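Local coordinates for protein F01G10.3, confirmed by transcript evidence (Caenorhabditis elegans, PDB 3K6J), which probably catalyses the NAD+-dependent oxidation of (3S)-3-hydroxyacyl-CoA, as the dehydrogenase part of a multifunctional enzyme, and binds a zinc ion, at residues 57-62 / 80-85; 124-129 / 153-158. All coordinates share one frame; numbering follows the deposited sequence.

Contact 1: residues 57-62 / 80-85; sequences VAIIGG and TFLVVR
Val-57 to Ile-60 pair in parallel with Thr-80 to Val-83, and the strand axes cross at -17°. Four backbone hydrogen bonds hold the pair. Phe-81 N gives to Val-57 O at 2.9 Å, Ile-59 N to Phe-81 O, and Val-83 N to Ile-59 O. Gly-61 N continues the pattern past the strand end, 2.7 Å from Val-83 O. CA-H...O contacts accompany these bonds, such as Ala-58 CA to Phe-81 O at 3.3 Å.

Apolar pairs flank the backbone. On the face of Ile-59, Leu-82 CD1 lies 3.9 Å from Ile-59 CG2. Leu-82 points CG away from its amide nitrogen (chi1 -180°), and chi2 swings CD1 toward the neighbouring strand. Helix 64-75 packs on this face. On the other, Ala-58 CB meets Phe-81 CB.

Side-chain carbons also touch backbone oxygens. Leu-82 CD1 lies 3.5 Å from Gly-61 O, and Val-57 O sits at the Phe-81 ring edge.

At the turn, Val-84 CG1 packs against the bare Gly-62 backbone, 3.6 Å from Gly-62 CA. A water accepts from Gly-62 N and weakly from Arg-85 N. This is the first beta-alpha-beta unit of a Rossmann fold. Gly-61 fits the first glycine of a GxGxxG loop, which probably binds the dinucleotide.

Contact 2: residues 124-129 / 153-158; sequences DFHKLS and ENICKS
Two surface loops of the NAD-binding domain meet here. Loop 124-129 connects strand 119-122 to strand 133-136. Loop 153-158 follows helix 142-153 and leads to strand 161-164. His-126 and Ile-155 form the outer part of the contact. Ile-155 CD1 lies 3.8 Å from His-126 CE1 and 3.9 Å from His-126 ND1. Ile-155 CG1 lies over one face of the imidazole, and the two side chains cross at about a right angle. In Ile-155, chi1 (-163°) sends CG1 toward the imidazole, and chi2 near 60° sets CD1 beside CE1 and ND1.

Ser-129 meets the other loop through its CB and its carbonyl. Ser-129 CB sits 3.4 Å from Ile-155 O. Ser-129 O lies alongside the aliphatic chain of Lys-157, with Lys-157 CG at 3.9 Å. Lys-157 is extended beyond CG, and its NZ goes on to a salt bridge with Asp-132 and a hydrogen bond to Asn-130 O. The end of this lysine is thus tied to the chain just after Ser-129.

Further in, Cys-156 SG approaches Leu-128 O at 4.2 Å. Leu-128 is buried, and both it and Cys-156 pack on Ile-134 of the central sheet. No hydrogen bond joins the two segments directly.

Loop 124-129 has its own internal bonds. Asp-124 OD2 accepts from His-126 N at 3.1 Å, and the amide comes from above the carboxylate plane, 58° out of it. This is an Asx turn. Leu-128 N bonds to Phe-125 O at 2.9 Å, closing a tight turn that contains His-126; Ser-129 follows directly after it. The whole is van der Waals packing between connecting loops at the rim of a Rossmann-type alpha/beta domain, away from the zinc site.

Overall arrangement
Contact 1 closes before contact 2 opens along the chain, and both lie in the NAD-binding domain. Their centres are 13 Å apart. Contact 1 joins neighbouring strands 56-60 and 79-83 of the mixed central sheet. Contact 2 joins loops that lead into strands 133-136 and 161-164 of the same sheet. Leu-128 connects them directly: its CD2 is 3.6 Å from Ala-58 CB. Through Leu-128, loop 124-129 packs on the Ala-58, Phe-81 and Val-83 face, opposite the one that helix 64-75 packs on. The glycine turn lies at the C-terminal end of strand 56-60, where Rossmann domains bind the dinucleotide and where NAD+ probably binds here.

Contact 1: residues 57-62 / 80-85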
ATOM      1  N   VAL A  57     -16.972  -7.257 -14.784  1.00 24.87           N
ATOM      2  CA  VAL A  57     -15.518  -7.397 -14.614  1.00 24.25           C
ATOM      3  C   VAL A  57     -15.115  -8.872 -14.525  1.00 23.82           C
ATOM      4  O   VAL A  57     -15.928  -9.705 -14.150  1.00 23.51           O
ATOM      5  CB  VAL A  57     -15.030  -6.625 -13.364  1.00 24.30           C
ATOM      6  CG1 VAL A  57     -13.578  -6.958 -13.037  1.00 25.24           C
ATOM      7  CG2 VAL A  57     -15.180  -5.117 -13.611  1.00 24.88           C
ATOM      8  N   ALA A  58     -13.871  -9.181 -14.890  1.00 22.01           N
ATOM      9  CA  ALA A  58     -13.331 -10.499 -14.690  1.00 22.11           C
ATOM     10  C   ALA A  58     -11.950 -10.382 -14.091  1.00 21.08           C
ATOM     11  O   ALA A  58     -11.178  -9.510 -14.455  1.00 21.30           O
ATOM     12  CB  ALA A  58     -13.302 -11.346 -16.009  1.00 21.12           C
ATOM     13  N   ILE A  59     -11.685 -11.237 -13.126  1.00 21.42           N
ATOM     14  CA  ILE A  59     -10.410 -11.295 -12.452  1.00 21.82           C
ATOM     15  C   ILE A  59      -9.898 -12.715 -12.719  1.00 22.89           C
ATOM     16  O   ILE A  59     -10.565 -13.705 -12.356  1.00 22.78           O
ATOM     17  CB  ILE A  59     -10.551 -11.089 -10.929  1.00 21.71           C
ATOM     18  CG1 ILE A  59     -11.218  -9.726 -10.568  1.00 20.32           C
ATOM     19  CG2 ILE A  59      -9.194 -11.310 -10.245  1.00 20.80           C
ATOM     20  CD1 ILE A  59     -10.358  -8.473 -10.838  1.00 17.83           C
ATOM     21  N   ILE A  60      -8.737 -12.820 -13.361  1.00 22.85           N
ATOM     22  CA  ILE A  60      -8.221 -14.134 -13.708  1.00 24.47           C
ATOM     23  C   ILE A  60      -7.165 -14.537 -12.708  1.00 24.75           C
ATOM     24  O   ILE A  60      -6.165 -13.816 -12.511  1.00 25.88           O
ATOM     25  CB  ILE A  60      -7.691 -14.169 -15.161  1.00 24.94           C
ATOM     26  CG1 ILE A  60      -8.751 -13.615 -16.115  1.00 24.86           C
ATOM     27  CG2 ILE A  60      -7.325 -15.601 -15.586  1.00 24.57           C
ATOM     28  CD1 ILE A  60      -8.210 -13.339 -17.522  1.00 29.23           C
ATOM     29  N   GLY A  61      -7.404 -15.666 -12.040  1.00 24.65           N
ATOM     30  CA  GLY A  61      -6.485 -16.163 -11.014  1.00 24.39           C
ATOM     31  C   GLY A  61      -7.085 -16.087  -9.620  1.00 25.26           C
ATOM     32  O   GLY A  61      -7.556 -15.016  -9.199  1.00 24.92           O
ATOM     33  N   GLY A  62      -7.047 -17.210  -8.888  1.00 24.78           N
ATOM     34  CA  GLY A  62      -7.640 -17.292  -7.544  1.00 24.22           C
ATOM     35  C   GLY A  62      -6.687 -17.254  -6.351  1.00 24.81           C
ATOM     36  O   GLY A  62      -7.010 -17.746  -5.253  1.00 24.71           O
ATOM     37  N   THR A  80     -18.970  -9.742 -11.204  1.00 27.65           N
ATOM     38  CA  THR A  80     -17.555 -10.090 -11.223  1.00 26.99           C
ATOM     39  C   THR A  80     -17.350 -11.591 -11.409  1.00 27.34           C
ATOM     40  O   THR A  80     -17.777 -12.398 -10.579  1.00 28.22           O
ATOM     41  CB  THR A  80     -16.851  -9.619  -9.887  1.00 27.28           C
ATOM     42  OG1 THR A  80     -17.114  -8.227  -9.672  1.00 26.02           O
ATOM     43  CG2 THR A  80     -15.337  -9.847  -9.928  1.00 24.44           C
ATOM     44  N   PHE A  81     -16.671 -11.968 -12.485  1.00 26.70           N
ATOM     45  CA  PHE A  81     -16.255 -13.342 -12.652  1.00 26.25           C
ATOM     46  C   PHE A  81     -14.881 -13.520 -12.056  1.00 25.37           C
ATOM     47  O   PHE A  81     -13.975 -12.730 -12.304  1.00 25.10           O
ATOM     48  CB  PHE A  81     -16.254 -13.736 -14.135  1.00 26.95           C
ATOM     49  CG  PHE A  81     -17.592 -13.596 -14.790  1.00 29.70           C
ATOM     50  CD1 PHE A  81     -18.499 -14.659 -14.779  1.00 30.37           C
ATOM     51  CD2 PHE A  81     -17.965 -12.381 -15.398  1.00 31.03           C
ATOM     52  CE1 PHE A  81     -19.753 -14.518 -15.375  1.00 32.61           C
ATOM     53  CE2 PHE A  81     -19.203 -12.245 -16.004  1.00 31.01           C
ATOM     54  CZ  PHE A  81     -20.108 -13.311 -15.983  1.00 32.15           C
ATOM     55  N   LEU A  82     -14.728 -14.553 -11.250  1.00 24.64           N
ATOM     56  CA  LEU A  82     -13.423 -14.909 -10.751  1.00 24.18           C
ATOM     57  C   LEU A  82     -13.037 -16.222 -11.444  1.00 24.36           C
ATOM     58  O   LEU A  82     -13.593 -17.282 -11.171  1.00 24.23           O
ATOM     59  CB  LEU A  82     -13.454 -14.991  -9.223  1.00 23.52           C
ATOM     60  CG  LEU A  82     -12.158 -15.352  -8.490  1.00 23.87           C
ATOM     61  CD1 LEU A  82     -11.004 -14.434  -8.870  1.00 17.02           C
ATOM     62  CD2 LEU A  82     -12.440 -15.345  -6.985  1.00 22.12           C
ATOM     63  N   VAL A  83     -12.102 -16.116 -12.379  1.00 25.33           N
ATOM     64  CA  VAL A  83     -11.746 -17.218 -13.279  1.00 25.63           C
ATOM     65  C   VAL A  83     -10.524 -17.930 -12.745  1.00 26.16           C
ATOM     66  O   VAL A  83      -9.434 -17.365 -12.700  1.00 26.28           O
ATOM     67  CB  VAL A  83     -11.503 -16.700 -14.712  1.00 26.37           C
ATOM     68  CG1 VAL A  83     -11.163 -17.855 -15.677  1.00 25.10           C
ATOM     69  CG2 VAL A  83     -12.717 -15.860 -15.197  1.00 25.20           C
ATOM     70  N   VAL A  84     -10.721 -19.174 -12.319  1.00 27.11           N
ATOM     71  CA  VAL A  84      -9.703 -19.908 -11.576  1.00 27.34           C
ATOM     72  C   VAL A  84      -9.506 -21.338 -12.138  1.00 28.42           C
ATOM     73  O   VAL A  84     -10.353 -21.838 -12.840  1.00 27.79           O
ATOM     74  CB  VAL A  84     -10.119 -20.003 -10.094  1.00 27.90           C
ATOM     75  CG1 VAL A  84     -10.327 -18.596  -9.492  1.00 26.47           C
ATOM     76  CG2 VAL A  84     -11.407 -20.844  -9.942  1.00 25.61           C
ATOM     77  N   ARG A  85      -8.391 -21.987 -11.813  1.00 30.14           N
ATOM     78  CA  ARG A  85      -8.179 -23.391 -12.216  1.00 31.89           C
ATOM     79  C   ARG A  85      -9.075 -24.364 -11.443  1.00 32.69           C
ATOM     80  O   ARG A  85      -9.614 -25.314 -12.009  1.00 33.36           O
ATOM     81  CB  ARG A  85      -6.723 -23.818 -12.059  1.00 31.83           C
ATOM     82  CG  ARG A  85      -5.703 -22.871 -12.666  1.00 32.78           C
ATOM     83  CD  ARG A  85      -4.916 -22.262 -11.559  1.00 35.84           C
ATOM     84  NE  ARG A  85      -3.672 -22.972 -11.327  1.00 36.40           N
ATOM     85  CZ  ARG A  85      -2.782 -22.621 -10.409  1.00 38.69           C
ATOM     86  NH1 ARG A  85      -3.007 -21.568  -9.632  1.00 38.91           N
ATOM     87  NH2 ARG A  85      -1.654 -23.314 -10.268  1.00 39.12           N
TER
HETATM   88  O   HOH W   1      -6.212 -19.916 -10.116  1.00 12.67           O

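Contact 2: residues 124-129 / 153-158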
ATOM      1  N   ASP A 124     -14.289 -21.267 -16.857  1.00 47.05           N
ATOM      2  CA  ASP A 124     -14.690 -21.167 -18.260  1.00 48.24           C
ATOM      3  C   ASP A 124     -14.583 -19.736 -18.815  1.00 48.59           C
ATOM      4  O   ASP A 124     -15.262 -18.831 -18.338  1.00 48.63           O
ATOM      5  CB  ASP A 124     -16.142 -21.664 -18.393  1.00 48.36           C
ATOM      6  CG  ASP A 124     -16.713 -21.496 -19.801  1.00 49.22           C
ATOM      7  OD1 ASP A 124     -17.953 -21.507 -19.941  1.00 52.06           O
ATOM      8  OD2 ASP A 124     -15.949 -21.355 -20.772  1.00 51.43           O
ATOM      9  N   PHE A 125     -13.779 -19.558 -19.858  1.00 49.52           N
ATOM     10  CA  PHE A 125     -13.567 -18.244 -20.490  1.00 50.53           C
ATOM     11  C   PHE A 125     -14.721 -17.691 -21.336  1.00 51.77           C
ATOM     12  O   PHE A 125     -14.898 -16.476 -21.442  1.00 51.87           O
ATOM     13  CB  PHE A 125     -12.296 -18.271 -21.330  1.00 50.51           C
ATOM     14  CG  PHE A 125     -11.052 -18.319 -20.514  1.00 50.94           C
ATOM     15  CD1 PHE A 125     -10.670 -19.489 -19.872  1.00 50.99           C
ATOM     16  CD2 PHE A 125     -10.274 -17.183 -20.356  1.00 51.85           C
ATOM     17  CE1 PHE A 125      -9.512 -19.524 -19.097  1.00 52.82           C
ATOM     18  CE2 PHE A 125      -9.113 -17.207 -19.578  1.00 52.30           C
ATOM     19  CZ  PHE A 125      -8.728 -18.380 -18.950  1.00 51.75           C
ATOM     20  N   HIS A 126     -15.499 -18.574 -21.947  1.00 52.93           N
ATOM     21  CA  HIS A 126     -16.574 -18.144 -22.829  1.00 54.28           C
ATOM     22  C   HIS A 126     -17.737 -17.537 -22.056  1.00 54.35           C
ATOM     23  O   HIS A 126     -18.826 -17.341 -22.604  1.00 55.00           O
ATOM     24  CB  HIS A 126     -17.012 -19.302 -23.733  1.00 54.84           C
ATOM     25  CG  HIS A 126     -15.985 -19.658 -24.763  1.00 57.27           C
ATOM     26  ND1 HIS A 126     -16.217 -19.544 -26.120  1.00 59.25           N
ATOM     27  CD2 HIS A 126     -14.697 -20.069 -24.633  1.00 58.61           C
ATOM     28  CE1 HIS A 126     -15.125 -19.892 -26.780  1.00 59.54           C
ATOM     29  NE2 HIS A 126     -14.187 -20.210 -25.901  1.00 59.55           N
ATOM     30  N   LYS A 127     -17.482 -17.243 -20.779  1.00 54.03           N
ATOM     31  CA  LYS A 127     -18.426 -16.527 -19.919  1.00 53.37           C
ATOM     32  C   LYS A 127     -18.097 -15.026 -19.944  1.00 52.57           C
ATOM     33  O   LYS A 127     -18.905 -14.203 -19.494  1.00 52.92           O
ATOM     34  CB  LYS A 127     -18.362 -17.054 -18.463  1.00 53.94           C
ATOM     35  CG  LYS A 127     -18.572 -18.573 -18.272  1.00 53.81           C
ATOM     36  CD  LYS A 127     -19.970 -18.940 -17.762  1.00 55.15           C
ATOM     37  CE  LYS A 127     -20.147 -20.473 -17.713  1.00 55.62           C
ATOM     38  NZ  LYS A 127     -21.457 -20.921 -17.161  1.00 55.06           N
ATOM     39  N   LEU A 128     -16.931 -14.680 -20.496  1.00 51.08           N
ATOM     40  CA  LEU A 128     -16.368 -13.336 -20.367  1.00 49.75           C
ATOM     41  C   LEU A 128     -16.664 -12.368 -21.512  1.00 49.16           C
ATOM     42  O   LEU A 128     -16.339 -11.180 -21.422  1.00 49.52           O
ATOM     43  CB  LEU A 128     -14.853 -13.407 -20.167  1.00 49.31           C
ATOM     44  CG  LEU A 128     -14.304 -14.283 -19.040  1.00 48.83           C
ATOM     45  CD1 LEU A 128     -12.806 -14.053 -18.870  1.00 46.63           C
ATOM     46  CD2 LEU A 128     -15.043 -14.019 -17.750  1.00 48.82           C
ATOM     47  N   SER A 129     -17.282 -12.856 -22.577  1.00 47.60           N
ATOM     48  CA  SER A 129     -17.357 -12.099 -23.823  1.00 46.11           C
ATOM     49  C   SER A 129     -18.023 -10.715 -23.696  1.00 44.85           C
ATOM     50  O   SER A 129     -17.756  -9.833 -24.509  1.00 44.47           O
ATOM     51  CB  SER A 129     -18.032 -12.944 -24.916  1.00 46.09           C
ATOM     52  OG  SER A 129     -19.394 -13.112 -24.618  1.00 45.24           O
ATOM     53  N   GLU A 153      -8.195 -11.445 -26.391  1.00 47.41           N
ATOM     54  CA  GLU A 153      -8.458 -10.520 -27.488  1.00 48.84           C
ATOM     55  C   GLU A 153      -9.507 -11.107 -28.434  1.00 49.74           C
ATOM     56  O   GLU A 153     -10.570 -10.505 -28.661  1.00 50.18           O
ATOM     57  CB  GLU A 153      -7.163 -10.191 -28.229  1.00 48.99           C
ATOM     58  CG  GLU A 153      -7.333  -9.180 -29.353  1.00 48.75           C
ATOM     59  CD  GLU A 153      -6.139  -8.283 -29.507  1.00 48.73           C
ATOM     60  OE1 GLU A 153      -5.004  -8.809 -29.612  1.00 47.79           O
ATOM     61  OE2 GLU A 153      -6.338  -7.037 -29.517  1.00 49.31           O
ATOM     62  N   ASN A 154      -9.240 -12.309 -28.934  1.00 50.22           N
ATOM     63  CA  ASN A 154     -10.174 -12.957 -29.870  1.00 50.33           C
ATOM     64  C   ASN A 154     -11.314 -13.693 -29.213  1.00 50.20           C
ATOM     65  O   ASN A 154     -11.793 -14.699 -29.746  1.00 51.09           O
ATOM     66  CB  ASN A 154      -9.447 -13.840 -30.918  1.00 50.26           C
ATOM     67  CG  ASN A 154      -8.044 -14.245 -30.487  1.00 51.25           C
ATOM     68  OD1 ASN A 154      -7.040 -13.671 -30.939  1.00 51.19           O
ATOM     69  ND2 ASN A 154      -7.966 -15.223 -29.592  1.00 52.44           N
ATOM     70  N   ILE A 155     -11.745 -13.210 -28.045  1.00 50.02           N
ATOM     71  CA  ILE A 155     -12.994 -13.682 -27.424  1.00 49.45           C
ATOM     72  C   ILE A 155     -13.784 -12.563 -26.718  1.00 48.84           C
ATOM     73  O   ILE A 155     -14.986 -12.686 -26.485  1.00 48.78           O
ATOM     74  CB  ILE A 155     -12.787 -14.949 -26.524  1.00 49.71           C
ATOM     75  CG1 ILE A 155     -14.126 -15.669 -26.241  1.00 50.34           C
ATOM     76  CG2 ILE A 155     -12.049 -14.608 -25.224  1.00 50.01           C
ATOM     77  CD1 ILE A 155     -14.913 -16.186 -27.504  1.00 50.69           C
ATOM     78  N   CYS A 156     -13.106 -11.466 -26.410  1.00 48.50           N
ATOM     79  CA  CYS A 156     -13.743 -10.305 -25.763  1.00 48.02           C
ATOM     80  C   CYS A 156     -14.079  -9.190 -26.737  1.00 47.00           C
ATOM     81  O   CYS A 156     -13.432  -9.057 -27.784  1.00 46.88           O
ATOM     82  CB  CYS A 156     -12.834  -9.747 -24.671  1.00 48.20           C
ATOM     83  SG  CYS A 156     -12.566 -10.944 -23.360  1.00 49.93           S
ATOM     84  N   LYS A 157     -15.067  -8.378 -26.368  1.00 45.95           N
ATOM     85  CA  LYS A 157     -15.498  -7.250 -27.187  1.00 44.74           C
ATOM     86  C   LYS A 157     -14.377  -6.228 -27.296  1.00 44.56           C
ATOM     87  O   LYS A 157     -13.529  -6.131 -26.401  1.00 44.39           O
ATOM     88  CB  LYS A 157     -16.783  -6.638 -26.634  1.00 45.10           C
ATOM     89  CG  LYS A 157     -16.708  -6.103 -25.214  1.00 43.70           C
ATOM     90  CD  LYS A 157     -18.104  -5.878 -24.694  1.00 42.88           C
ATOM     91  CE  LYS A 157     -18.093  -4.981 -23.487  1.00 42.21           C
ATOM     92  NZ  LYS A 157     -19.365  -5.078 -22.716  1.00 38.66           N
ATOM     93  N   SER A 158     -14.355  -5.487 -28.403  1.00 43.79           N
ATOM     94  CA  SER A 158     -13.201  -4.640 -28.746  1.00 42.90           C
ATOM     95  C   SER A 158     -12.977  -3.491 -27.773  1.00 42.33           C
ATOM     96  O   SER A 158     -11.900  -2.887 -27.781  1.00 42.93           O
ATOM     97  CB  SER A 158     -13.352  -4.071 -30.156  1.00 43.02           C
ATOM     98  OG  SER A 158     -14.538  -3.304 -30.235  1.00 42.95           O
TER